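Local coordinates for xylulokinase (Brucella ovis, PDB 5VM1), which probably phosphorylates D-xylulose to D-xylulose 5-phosphate at the expense of ATP, as a sugar kinase of the FGGY family, at residues 298-303 / 342-347; 349-354 / 484-488; 162-166 / 237-242; 10-14 / 433-438. All coordinates share one frame. Residue numbers count along the deposited sequence, not the author numbering.

Interaction 1. Residues 298-303 / 342-347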
loop_
_atom_site.group_PDB
_atom_site.type_symbol
_atom_site.label_atom_id
_atom_site.label_comp_id
_atom_site.label_asym_id
_atom_site.label_seq_id
_atom_site.Cartn_x
_atom_site.Cartn_y
_atom_site.Cartn_z
ATOM N N MET A 298 7.225 -2.251 -5.708
ATOM C CA MET A 298 6.491 -1.055 -5.329
ATOM C C MET A 298 7.432 0.126 -5.469
ATOM O O MET A 298 8.480 0.164 -4.822
ATOM C CB MET A 298 5.957 -1.163 -3.897
ATOM C CG MET A 298 4.472 -0.985 -3.780
ATOM S SD MET A 298 3.968 -0.607 -2.107
ATOM C CE MET A 298 4.241 -2.117 -1.219
ATOM N N GLY A 299 7.108 1.040 -6.376
ATOM C CA GLY A 299 7.772 2.327 -6.444
ATOM C C GLY A 299 6.923 3.340 -5.707
ATOM O O GLY A 299 5.705 3.397 -5.893
ATOM N N VAL A 300 7.565 4.106 -4.828
ATOM C CA VAL A 300 6.868 5.065 -3.972
ATOM C C VAL A 300 7.306 6.479 -4.327
ATOM O O VAL A 300 8.489 6.809 -4.224
ATOM C CB VAL A 300 7.107 4.809 -2.481
ATOM C CG1 VAL A 300 6.312 5.815 -1.678
ATOM C CG2 VAL A 300 6.708 3.425 -2.140
ATOM N N ILE A 301 6.339 7.318 -4.686
ATOM C CA ILE A 301 6.525 8.749 -4.877
ATOM C C ILE A 301 5.967 9.451 -3.647
ATOM O O ILE A 301 4.757 9.394 -3.389
ATOM C CB ILE A 301 5.801 9.230 -6.143
ATOM C CG1 ILE A 301 6.443 8.607 -7.377
ATOM C CG2 ILE A 301 5.737 10.774 -6.205
ATOM C CD1 ILE A 301 5.507 8.524 -8.519
ATOM N N LEU A 302 6.836 10.112 -2.874
ATOM C CA LEU A 302 6.386 10.598 -1.573
ATOM C C LEU A 302 5.330 11.703 -1.684
ATOM O O LEU A 302 4.524 11.868 -0.759
ATOM C CB LEU A 302 7.569 11.058 -0.734
ATOM C CG LEU A 302 8.421 9.896 -0.232
ATOM C CD1 LEU A 302 9.492 10.410 0.701
ATOM C CD2 LEU A 302 7.568 8.769 0.395
ATOM N N SER A 303 5.297 12.469 -2.777
ATOM C CA SER A 303 4.278 13.505 -2.909
ATOM C C SER A 303 3.728 13.472 -4.318
ATOM O O SER A 303 4.393 13.893 -5.266
ATOM C CB SER A 303 4.827 14.882 -2.564
ATOM O OG SER A 303 5.220 14.936 -1.204
ATOM N N LEU A 342 8.601 17.666 -2.137
ATOM C CA LEU A 342 8.277 18.487 -0.965
ATOM C C LEU A 342 8.656 17.819 0.354
ATOM O O LEU A 342 8.856 18.522 1.357
ATOM C CB LEU A 342 6.781 18.804 -0.940
ATOM C CG LEU A 342 6.277 19.494 -2.212
ATOM C CD1 LEU A 342 4.785 19.433 -2.230
ATOM C CD2 LEU A 342 6.768 20.922 -2.327
ATOM N N SER A 343 8.784 16.482 0.363
ATOM C CA SER A 343 9.109 15.693 1.546
ATOM C C SER A 343 10.347 14.856 1.326
ATOM O O SER A 343 10.467 13.778 1.913
ATOM C CB SER A 343 7.961 14.767 1.938
ATOM O OG SER A 343 6.749 15.475 2.069
ATOM N N GLY A 344 11.247 15.308 0.455
ATOM C CA GLY A 344 12.290 14.449 -0.079
ATOM C C GLY A 344 11.694 13.620 -1.198
ATOM O O GLY A 344 10.615 13.908 -1.710
ATOM N N GLU A 345 12.399 12.561 -1.563
ATOM C CA GLU A 345 11.873 11.580 -2.500
ATOM C C GLU A 345 12.369 10.199 -2.099
ATOM O O GLU A 345 13.477 10.051 -1.577
ATOM C CB GLU A 345 12.256 11.844 -3.967
ATOM C CG GLU A 345 11.543 10.895 -4.950
ATOM C CD GLU A 345 10.026 10.995 -4.870
ATOM O OE1 GLU A 345 9.437 10.697 -3.806
ATOM O OE2 GLU A 345 9.410 11.387 -5.884
ATOM N N ARG A 346 11.522 9.188 -2.328
ATOM C CA ARG A 346 11.897 7.799 -2.074
ATOM C C ARG A 346 12.434 7.169 -3.365
ATOM O O ARG A 346 13.644 7.214 -3.613
ATOM C CB ARG A 346 10.706 7.025 -1.468
ATOM C CG ARG A 346 11.070 5.630 -0.984
ATOM C CD ARG A 346 10.092 5.043 0.031
ATOM N NE ARG A 346 10.187 5.743 1.313
ATOM C CZ ARG A 346 9.531 5.396 2.419
ATOM N NH1 ARG A 346 9.690 6.119 3.521
ATOM N NH2 ARG A 346 8.739 4.321 2.441
ATOM N N THR A 347 11.566 6.616 -4.211
ATOM C CA THR A 347 12.028 5.984 -5.447
ATOM C C THR A 347 12.332 7.045 -6.502
ATOM O O THR A 347 11.448 7.834 -6.847
ATOM C CB THR A 347 10.967 5.014 -5.976
ATOM O OG1 THR A 347 10.545 4.138 -4.923
ATOM C CG2 THR A 347 11.440 4.237 -7.234
#

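Interaction 2. Residues 349-354 / 484-488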
loop_
_atom_site.group_PDB
_atom_site.type_symbol
_atom_site.label_atom_id
_atom_site.label_comp_id
_atom_site.label_asym_id
_atom_site.label_seq_id
_atom_site.Cartn_x
_atom_site.Cartn_y
_atom_site.Cartn_z
ATOM N N TYR A 349 15.852 7.777 -5.479
ATOM C CA TYR A 349 17.078 8.359 -4.947
ATOM C C TYR A 349 17.218 8.161 -3.445
ATOM O O TYR A 349 18.334 8.273 -2.919
ATOM C CB TYR A 349 17.123 9.873 -5.248
ATOM C CG TYR A 349 16.919 10.260 -6.699
ATOM C CD1 TYR A 349 17.851 9.924 -7.685
ATOM C CD2 TYR A 349 15.748 10.919 -7.092
ATOM C CE1 TYR A 349 17.646 10.273 -9.030
ATOM C CE2 TYR A 349 15.534 11.272 -8.422
ATOM C CZ TYR A 349 16.487 10.942 -9.391
ATOM O OH TYR A 349 16.266 11.285 -10.711
ATOM N N ASN A 350 16.120 7.875 -2.756
ATOM C CA ASN A 350 16.088 7.784 -1.303
ATOM C C ASN A 350 16.869 8.949 -0.700
ATOM O O ASN A 350 17.913 8.794 -0.068
ATOM C CB ASN A 350 16.620 6.437 -0.809
ATOM C CG ASN A 350 16.447 6.269 0.702
ATOM O OD1 ASN A 350 15.527 6.840 1.302
ATOM N ND2 ASN A 350 17.337 5.507 1.323
ATOM N N ASP A 351 16.341 10.135 -0.954
ATOM C CA ASP A 351 16.999 11.398 -0.650
ATOM C C ASP A 351 16.098 12.168 0.303
ATOM O O ASP A 351 15.051 12.678 -0.108
ATOM C CB ASP A 351 17.248 12.197 -1.932
ATOM C CG ASP A 351 18.027 13.474 -1.686
ATOM O OD1 ASP A 351 17.879 14.080 -0.595
ATOM O OD2 ASP A 351 18.800 13.869 -2.586
ATOM N N ALA A 352 16.515 12.274 1.569
ATOM C CA ALA A 352 15.735 13.008 2.553
ATOM C C ALA A 352 15.970 14.524 2.487
ATOM O O ALA A 352 15.067 15.291 2.847
ATOM C CB ALA A 352 16.057 12.481 3.947
ATOM N N LYS A 353 17.107 14.981 1.942
ATOM C CA LYS A 353 17.452 16.400 2.007
ATOM C C LYS A 353 16.897 17.196 0.825
ATOM O O LYS A 353 16.564 18.373 0.997
ATOM C CB LYS A 353 18.974 16.584 2.124
ATOM N N ILE A 354 16.709 16.557 -0.337
ATOM C CA ILE A 354 16.229 17.242 -1.537
ATOM C C ILE A 354 14.834 17.842 -1.293
ATOM O O ILE A 354 14.085 17.399 -0.420
ATOM C CB ILE A 354 16.228 16.257 -2.728
ATOM C CG1 ILE A 354 16.222 16.973 -4.088
ATOM C CG2 ILE A 354 15.055 15.290 -2.667
ATOM C CD1 ILE A 354 17.543 17.617 -4.416
ATOM N N TYR A 484 17.658 17.120 -11.007
ATOM C CA TYR A 484 17.962 16.487 -9.722
ATOM C C TYR A 484 19.449 16.486 -9.390
ATOM O O TYR A 484 19.801 16.896 -8.275
ATOM C CB TYR A 484 17.402 15.069 -9.643
ATOM C CG TYR A 484 17.913 14.366 -8.393
ATOM C CD1 TYR A 484 17.397 14.676 -7.146
ATOM C CD2 TYR A 484 18.933 13.418 -8.455
ATOM C CE1 TYR A 484 17.867 14.055 -5.992
ATOM C CE2 TYR A 484 19.416 12.797 -7.302
ATOM C CZ TYR A 484 18.874 13.119 -6.073
ATOM O OH TYR A 484 19.334 12.525 -4.917
ATOM N N PRO A 485 20.353 15.986 -10.239
ATOM C CA PRO A 485 21.778 16.006 -9.851
ATOM C C PRO A 485 22.337 17.410 -9.677
ATOM O O PRO A 485 23.265 17.610 -8.884
ATOM C CB PRO A 485 22.471 15.243 -10.989
ATOM C CG PRO A 485 21.503 15.230 -12.104
ATOM C CD PRO A 485 20.145 15.267 -11.509
ATOM N N ALA A 486 21.805 18.390 -10.410
ATOM C CA ALA A 486 22.235 19.769 -10.216
ATOM C C ALA A 486 21.847 20.275 -8.826
ATOM O O ALA A 486 22.678 20.840 -8.114
ATOM C CB ALA A 486 21.662 20.663 -11.322
ATOM N N LEU A 487 20.604 20.034 -8.398
ATOM C CA LEU A 487 20.206 20.491 -7.071
ATOM C C LEU A 487 20.799 19.628 -5.972
ATOM O O LEU A 487 21.150 20.146 -4.911
ATOM C CB LEU A 487 18.679 20.505 -6.942
ATOM C CG LEU A 487 17.932 21.471 -7.855
ATOM C CD1 LEU A 487 16.444 21.401 -7.583
ATOM C CD2 LEU A 487 18.444 22.876 -7.614
ATOM N N HIS A 488 20.948 18.330 -6.221
ATOM C CA HIS A 488 21.513 17.432 -5.221
ATOM C C HIS A 488 22.945 17.821 -4.871
ATOM O O HIS A 488 23.377 17.641 -3.729
ATOM C CB HIS A 488 21.467 15.989 -5.720
ATOM C CG HIS A 488 22.096 15.017 -4.777
ATOM N ND1 HIS A 488 21.664 14.864 -3.475
ATOM C CD2 HIS A 488 23.143 14.174 -4.929
ATOM C CE1 HIS A 488 22.408 13.956 -2.873
ATOM N NE2 HIS A 488 23.317 13.526 -3.730
#

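Interaction 3. Residues 162-166 / 237-242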
loop_
_atom_site.group_PDB
_atom_site.type_symbol
_atom_site.label_atom_id
_atom_site.label_comp_id
_atom_site.label_asym_id
_atom_site.label_seq_id
_atom_site.Cartn_x
_atom_site.Cartn_y
_atom_site.Cartn_z
ATOM N N LYS A 162 -3.730 -6.494 10.790
ATOM C CA LYS A 162 -4.763 -7.415 10.325
ATOM C C LYS A 162 -4.639 -8.769 11.011
ATOM O O LYS A 162 -5.634 -9.493 11.135
ATOM C CB LYS A 162 -4.736 -7.573 8.800
ATOM C CG LYS A 162 -3.780 -8.613 8.278
ATOM C CD LYS A 162 -4.034 -8.882 6.816
ATOM C CE LYS A 162 -3.160 -10.021 6.314
ATOM N NZ LYS A 162 -1.824 -10.078 6.998
ATOM N N ASP A 163 -3.419 -9.135 11.424
ATOM C CA ASP A 163 -3.192 -10.394 12.113
ATOM C C ASP A 163 -3.625 -10.337 13.584
ATOM O O ASP A 163 -3.883 -11.384 14.183
ATOM C CB ASP A 163 -1.730 -10.818 11.945
ATOM C CG ASP A 163 -1.297 -10.921 10.452
ATOM O OD1 ASP A 163 -2.108 -11.338 9.584
ATOM O OD2 ASP A 163 -0.122 -10.617 10.149
ATOM N N TYR A 164 -3.648 -9.156 14.207
ATOM C CA TYR A 164 -4.297 -9.042 15.515
ATOM C C TYR A 164 -5.802 -9.208 15.378
ATOM O O TYR A 164 -6.480 -9.706 16.290
ATOM C CB TYR A 164 -4.008 -7.695 16.187
ATOM C CG TYR A 164 -4.628 -7.604 17.574
ATOM C CD1 TYR A 164 -3.968 -8.127 18.689
ATOM C CD2 TYR A 164 -5.872 -7.031 17.770
ATOM C CE1 TYR A 164 -4.529 -8.065 19.963
ATOM C CE2 TYR A 164 -6.451 -6.958 19.057
ATOM C CZ TYR A 164 -5.778 -7.479 20.143
ATOM O OH TYR A 164 -6.333 -7.420 21.410
ATOM N N LEU A 165 -6.354 -8.662 14.301
ATOM C CA LEU A 165 -7.760 -8.868 14.034
ATOM C C LEU A 165 -8.051 -10.356 13.814
ATOM O O LEU A 165 -9.070 -10.873 14.287
ATOM C CB LEU A 165 -8.167 -7.993 12.853
ATOM C CG LEU A 165 -9.649 -7.625 12.718
ATOM C CD1 LEU A 165 -10.170 -6.762 13.865
ATOM C CD2 LEU A 165 -9.846 -6.938 11.393
ATOM N N ARG A 166 -7.148 -11.067 13.124
ATOM C CA ARG A 166 -7.322 -12.501 12.924
ATOM C C ARG A 166 -7.241 -13.249 14.251
ATOM O O ARG A 166 -7.878 -14.301 14.416
ATOM C CB ARG A 166 -6.285 -13.047 11.930
ATOM C CG ARG A 166 -6.404 -14.571 11.654
ATOM C CD ARG A 166 -5.054 -15.244 11.433
ATOM N NE ARG A 166 -4.270 -14.498 10.450
ATOM C CZ ARG A 166 -4.524 -14.443 9.141
ATOM N NH1 ARG A 166 -3.740 -13.710 8.355
ATOM N NH2 ARG A 166 -5.539 -15.114 8.608
ATOM N N VAL A 237 -11.076 -18.498 7.471
ATOM C CA VAL A 237 -10.446 -17.180 7.369
ATOM C C VAL A 237 -9.189 -17.284 6.507
ATOM O O VAL A 237 -8.322 -18.131 6.758
ATOM C CB VAL A 237 -10.111 -16.580 8.747
ATOM C CG1 VAL A 237 -9.567 -15.178 8.571
ATOM C CG2 VAL A 237 -11.352 -16.522 9.615
ATOM N N ALA A 238 -9.091 -16.420 5.495
ATOM C CA ALA A 238 -7.966 -16.459 4.575
ATOM C C ALA A 238 -6.713 -15.846 5.202
ATOM O O ALA A 238 -6.751 -15.196 6.254
ATOM C CB ALA A 238 -8.303 -15.738 3.275
ATOM N N GLY A 239 -5.578 -16.097 4.549
ATOM C CA GLY A 239 -4.349 -15.466 4.980
ATOM C C GLY A 239 -4.430 -13.956 4.901
ATOM O O GLY A 239 -3.963 -13.247 5.797
ATOM N N GLY A 240 -5.044 -13.447 3.843
ATOM C CA GLY A 240 -5.177 -12.024 3.678
ATOM C C GLY A 240 -3.952 -11.415 3.020
ATOM O O GLY A 240 -3.138 -12.082 2.397
ATOM N N ALA A 241 -3.818 -10.112 3.181
ATOM C CA ALA A 241 -2.675 -9.454 2.579
ATOM C C ALA A 241 -2.506 -8.109 3.258
ATOM O O ALA A 241 -3.406 -7.636 3.953
ATOM C CB ALA A 241 -2.863 -9.313 1.065
ATOM N N GLY A 242 -1.337 -7.499 3.065
ATOM C CA GLY A 242 -1.231 -6.084 3.346
ATOM C C GLY A 242 -2.043 -5.290 2.342
ATOM O O GLY A 242 -2.386 -5.790 1.263
#

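Interaction 4. Residues 10-14 / 433-438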
loop_
_atom_site.group_PDB
_atom_site.type_symbol
_atom_site.label_atom_id
_atom_site.label_comp_id
_atom_site.label_asym_id
_atom_site.label_seq_id
_atom_site.Cartn_x
_atom_site.Cartn_y
_atom_site.Cartn_z
ATOM N N TYR A 10 -19.103 -14.098 0.739
ATOM C CA TYR A 10 -17.732 -13.883 1.190
ATOM C C TYR A 10 -17.598 -12.460 1.705
ATOM O O TYR A 10 -18.115 -11.506 1.109
ATOM C CB TYR A 10 -16.702 -14.172 0.076
ATOM C CG TYR A 10 -16.983 -15.507 -0.555
ATOM C CD1 TYR A 10 -16.510 -16.678 0.014
ATOM C CD2 TYR A 10 -17.796 -15.606 -1.674
ATOM C CE1 TYR A 10 -16.807 -17.908 -0.540
ATOM C CE2 TYR A 10 -18.098 -16.834 -2.237
ATOM C CZ TYR A 10 -17.604 -17.981 -1.668
ATOM O OH TYR A 10 -17.914 -19.204 -2.229
ATOM N N LEU A 11 -16.924 -12.342 2.840
ATOM C CA LEU A 11 -16.779 -11.085 3.551
ATOM C C LEU A 11 -15.316 -10.669 3.525
ATOM O O LEU A 11 -14.432 -11.498 3.762
ATOM C CB LEU A 11 -17.269 -11.227 4.989
ATOM C CG LEU A 11 -17.011 -10.041 5.910
ATOM C CD1 LEU A 11 -17.998 -8.901 5.629
ATOM C CD2 LEU A 11 -17.063 -10.471 7.357
ATOM N N GLY A 12 -15.062 -9.402 3.219
ATOM C CA GLY A 12 -13.721 -8.836 3.295
ATOM C C GLY A 12 -13.670 -7.750 4.354
ATOM O O GLY A 12 -14.572 -6.915 4.431
ATOM N N LEU A 13 -12.612 -7.775 5.178
ATOM C CA LEU A 13 -12.395 -6.778 6.229
ATOM C C LEU A 13 -11.080 -6.065 5.947
ATOM O O LEU A 13 -10.011 -6.677 6.038
ATOM C CB LEU A 13 -12.359 -7.402 7.621
ATOM C CG LEU A 13 -13.630 -8.135 8.007
ATOM C CD1 LEU A 13 -13.475 -8.858 9.355
ATOM C CD2 LEU A 13 -14.785 -7.172 7.986
ATOM N N ASP A 14 -11.157 -4.765 5.636
ATOM C CA ASP A 14 -9.973 -3.930 5.450
ATOM C C ASP A 14 -9.789 -3.074 6.692
ATOM O O ASP A 14 -10.582 -2.167 6.960
ATOM C CB ASP A 14 -10.070 -3.047 4.203
ATOM C CG ASP A 14 -8.746 -2.331 3.890
ATOM O OD1 ASP A 14 -7.681 -2.830 4.323
ATOM O OD2 ASP A 14 -8.764 -1.270 3.237
ATOM N N ALA A 433 -8.656 -2.543 -1.398
ATOM C CA ALA A 433 -8.184 -3.498 -0.406
ATOM C C ALA A 433 -9.319 -4.374 0.129
ATOM O O ALA A 433 -9.172 -5.601 0.235
ATOM C CB ALA A 433 -7.510 -2.748 0.743
ATOM N N ALA A 434 -10.472 -3.778 0.440
ATOM C CA ALA A 434 -11.572 -4.575 0.980
ATOM C C ALA A 434 -12.112 -5.545 -0.054
ATOM O O ALA A 434 -12.566 -6.638 0.296
ATOM C CB ALA A 434 -12.684 -3.676 1.515
ATOM N N PHE A 435 -12.107 -5.168 -1.326
ATOM C CA PHE A 435 -12.566 -6.120 -2.327
ATOM C C PHE A 435 -11.545 -7.236 -2.536
ATOM O O PHE A 435 -11.921 -8.398 -2.714
ATOM C CB PHE A 435 -12.888 -5.398 -3.626
ATOM C CG PHE A 435 -13.366 -6.291 -4.702
ATOM C CD1 PHE A 435 -14.553 -6.984 -4.560
ATOM C CD2 PHE A 435 -12.659 -6.407 -5.892
ATOM C CE1 PHE A 435 -15.013 -7.809 -5.568
ATOM C CE2 PHE A 435 -13.115 -7.236 -6.905
ATOM C CZ PHE A 435 -14.292 -7.932 -6.739
ATOM N N GLY A 436 -10.250 -6.909 -2.500
ATOM C CA GLY A 436 -9.241 -7.951 -2.575
ATOM C C GLY A 436 -9.325 -8.907 -1.402
ATOM O O GLY A 436 -9.136 -10.121 -1.550
ATOM N N ALA A 437 -9.598 -8.365 -0.220
ATOM C CA ALA A 437 -9.795 -9.201 0.948
ATOM C C ALA A 437 -10.994 -10.141 0.755
ATOM O O ALA A 437 -10.894 -11.346 0.994
ATOM C CB ALA A 437 -9.952 -8.305 2.179
ATOM N N ALA A 438 -12.122 -9.623 0.268
ATOM C CA ALA A 438 -13.247 -10.510 -0.017
ATOM C C ALA A 438 -12.840 -11.599 -0.998
ATOM O O ALA A 438 -13.099 -12.785 -0.765
ATOM C CB ALA A 438 -14.423 -9.712 -0.574
#

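Interaction 1. Residues 298-303 / 342-347
Leu302 lies across the backbone of the 342-347 loop, its CG 3.9 Å from Arg346 CB and its CD1 3.7 Å from Ser343 O, while its CD2 sits over one face of the Arg346 guanidinium. The contact belongs to the C-terminal FGGY domain, which has the actin-like ATPase fold: the end of strand 295-301, from the mixed sheet of that domain, meets the long loop that precedes strand 357-359. The two segments run in nearly opposite directions, 168° apart, yet the loop is not a regular strand, and side chains supply two of the three hydrogen bonds between them. Val300 N donates to Thr347 OG1 at 3.0 Å, and Thr347 N returns a bond to Val300 O at 3.1 Å, so one residue on each side both gives and accepts. Thr347 OG1 is also bonded to Ala283 O. Val300 packs its CB 3.9 Å from Arg346 CD, and Arg346 makes a cation-pi contact with Phe133. Behind the strand, Ile301 points away from the loop onto helix 367-390. Glu345 turns its carboxylate to the backbone just past the strand end, where OE1 accepts from Leu302 N at 2.8 Å and from its own neighbour Arg346 N at 3.0 Å.

Interaction 2. Residues 349-354 / 484-488
Tyr484, in the last turns of the C-terminal helix 470-488, meets an Asx-motif loop of the C-terminal FGGY domain, residues 349-354, with both its ring and its hydroxyl. The ring forms a face-to-face stack with Tyr349, centroids 3.7 Å apart and planes at 16°, with Tyr349 CD1 only 3.3 Å from Tyr484 CE2. At the ring edge, Tyr484 OH donates to Asp351 OD2 at 2.7 Å, and Ile354 CG1 lies 3.9 Å from Tyr484 CE1. Three residues later, Leu487 offers its CB to Ile354 CD1 at 4.0 Å. His488 comes one turn after Tyr484, its N bonded to Tyr484 O at 2.8 Å and 3.9 Å from Ile354 CD1; His488 ND1 is 3.2 Å from Asp351 OD2. The contact thus ties the end of the chain to the domain, away from the predicted catalytic residues. Asp351 is its polar hub: while OD2 faces the helix, OD1 closes the Asx motif by accepting from Ile354 N at 2.8 Å.

Interaction 3. Residues 162-166 / 237-242
Just ahead of the predicted proton acceptor Asp243, strand 236-242 of the N-terminal FGGY domain breaks at Gly239-Gly240, and helix 161-170 meets this buried backbone with two basic side chains, of which Arg166 binds the carbonyls. Arg166 works as a fork: its NH1 donates to Gly239 O and its NH2 to Ala238 O, both at 2.6 Å, with both oxygens near the guanidinium plane. NH2 also lies 4.0 Å from Val237 CG1. Further along, Lys162 lays its aliphatic chain against the backbone, CE 3.4 Å from Gly239 O and CD 3.2 Å from Ala241 O. At Gly240, with phi 85° and psi -161°, a CB would run into Lys162 CE as well as the preceding carbonyl, so the absence of a side chain permits the close approach. The backbone leads on to Gly242, the N-cap residue of helix 243-251. Asp163 OD1 links the two bases, 2.9 Å from Lys162 NZ and 3.1 Å from Arg166 NH1, while Lys162 NZ forms further salt bridges with Asp179 and Asp176. Buried positive charge is therefore balanced by carboxylates, and the carbonyls of Ala238 and Gly239, beside the break, accept from a charged guanidinium.

Interaction 4. Residues 10-14 / 433-438
This is close helix-on-strand packing between the two halves of the chain: the first turns of helix 433-446, from the C-terminal half, rest on strand 9-15 of the N-terminal sheet. The short segments approach to 6.0 Å between axes, with their directions 139° apart. Such proximity depends on small residues. Gly12 CA is 3.5 Å from Ala438 N and 3.9 Å from both Ala434 O and Ala437 C; a CB on Gly12 would fall 2.4 Å from Ala434 O and from Ala438 N. The helix in turn presents methyl groups, with Ala437 CB 4.0 Å from Leu13 N and Ala434 CB 3.8 Å from Asp14 CB. In the actin-like ATPase fold of FGGY kinases, this strand opens the N-terminal sheet, lying between strands 19-26 and 78-85. Leu11 and Leu13 point away from helix 433-446, and both touch helix 53-70, so the sheet is sandwiched between helices here. Tyr10 sets its CB 4.0 Å from Ala438 O and carries its ring on to Leu442, Ala445 and Thr446, farther down the same helix. At the other end, Asp14 is predicted to be important for activity. Its OD1 is hydrogen-bonded to Ser84 OG, and its OD2 lies 3.2 Å from Ala433 CB, whose side chain is about 4 Å from that of the predicted proton acceptor Asp243.

How the interactions relate
Interactions 3 and 4 share the N-terminal six-stranded sheet, their centres 10 Å apart: strands 9-15 and 236-242 lie on either side of strand 78-85, and both contacts lie close to the predicted proton acceptor. Interactions 1 and 2 form a second pair, 11 Å apart between centres, on the opposite side of the chain's centre; they touch directly where Asp351 N probably bonds to Glu345 O at 2.9 Å. Interactions 1 and 3, 27 Å apart between centres, belong to different domains. Along the chain, interaction 4 spans 418 residues and encloses interactions 3 and 1 in turn, while interaction 2 crosses it, so the C-terminal part of the chain serves both domains.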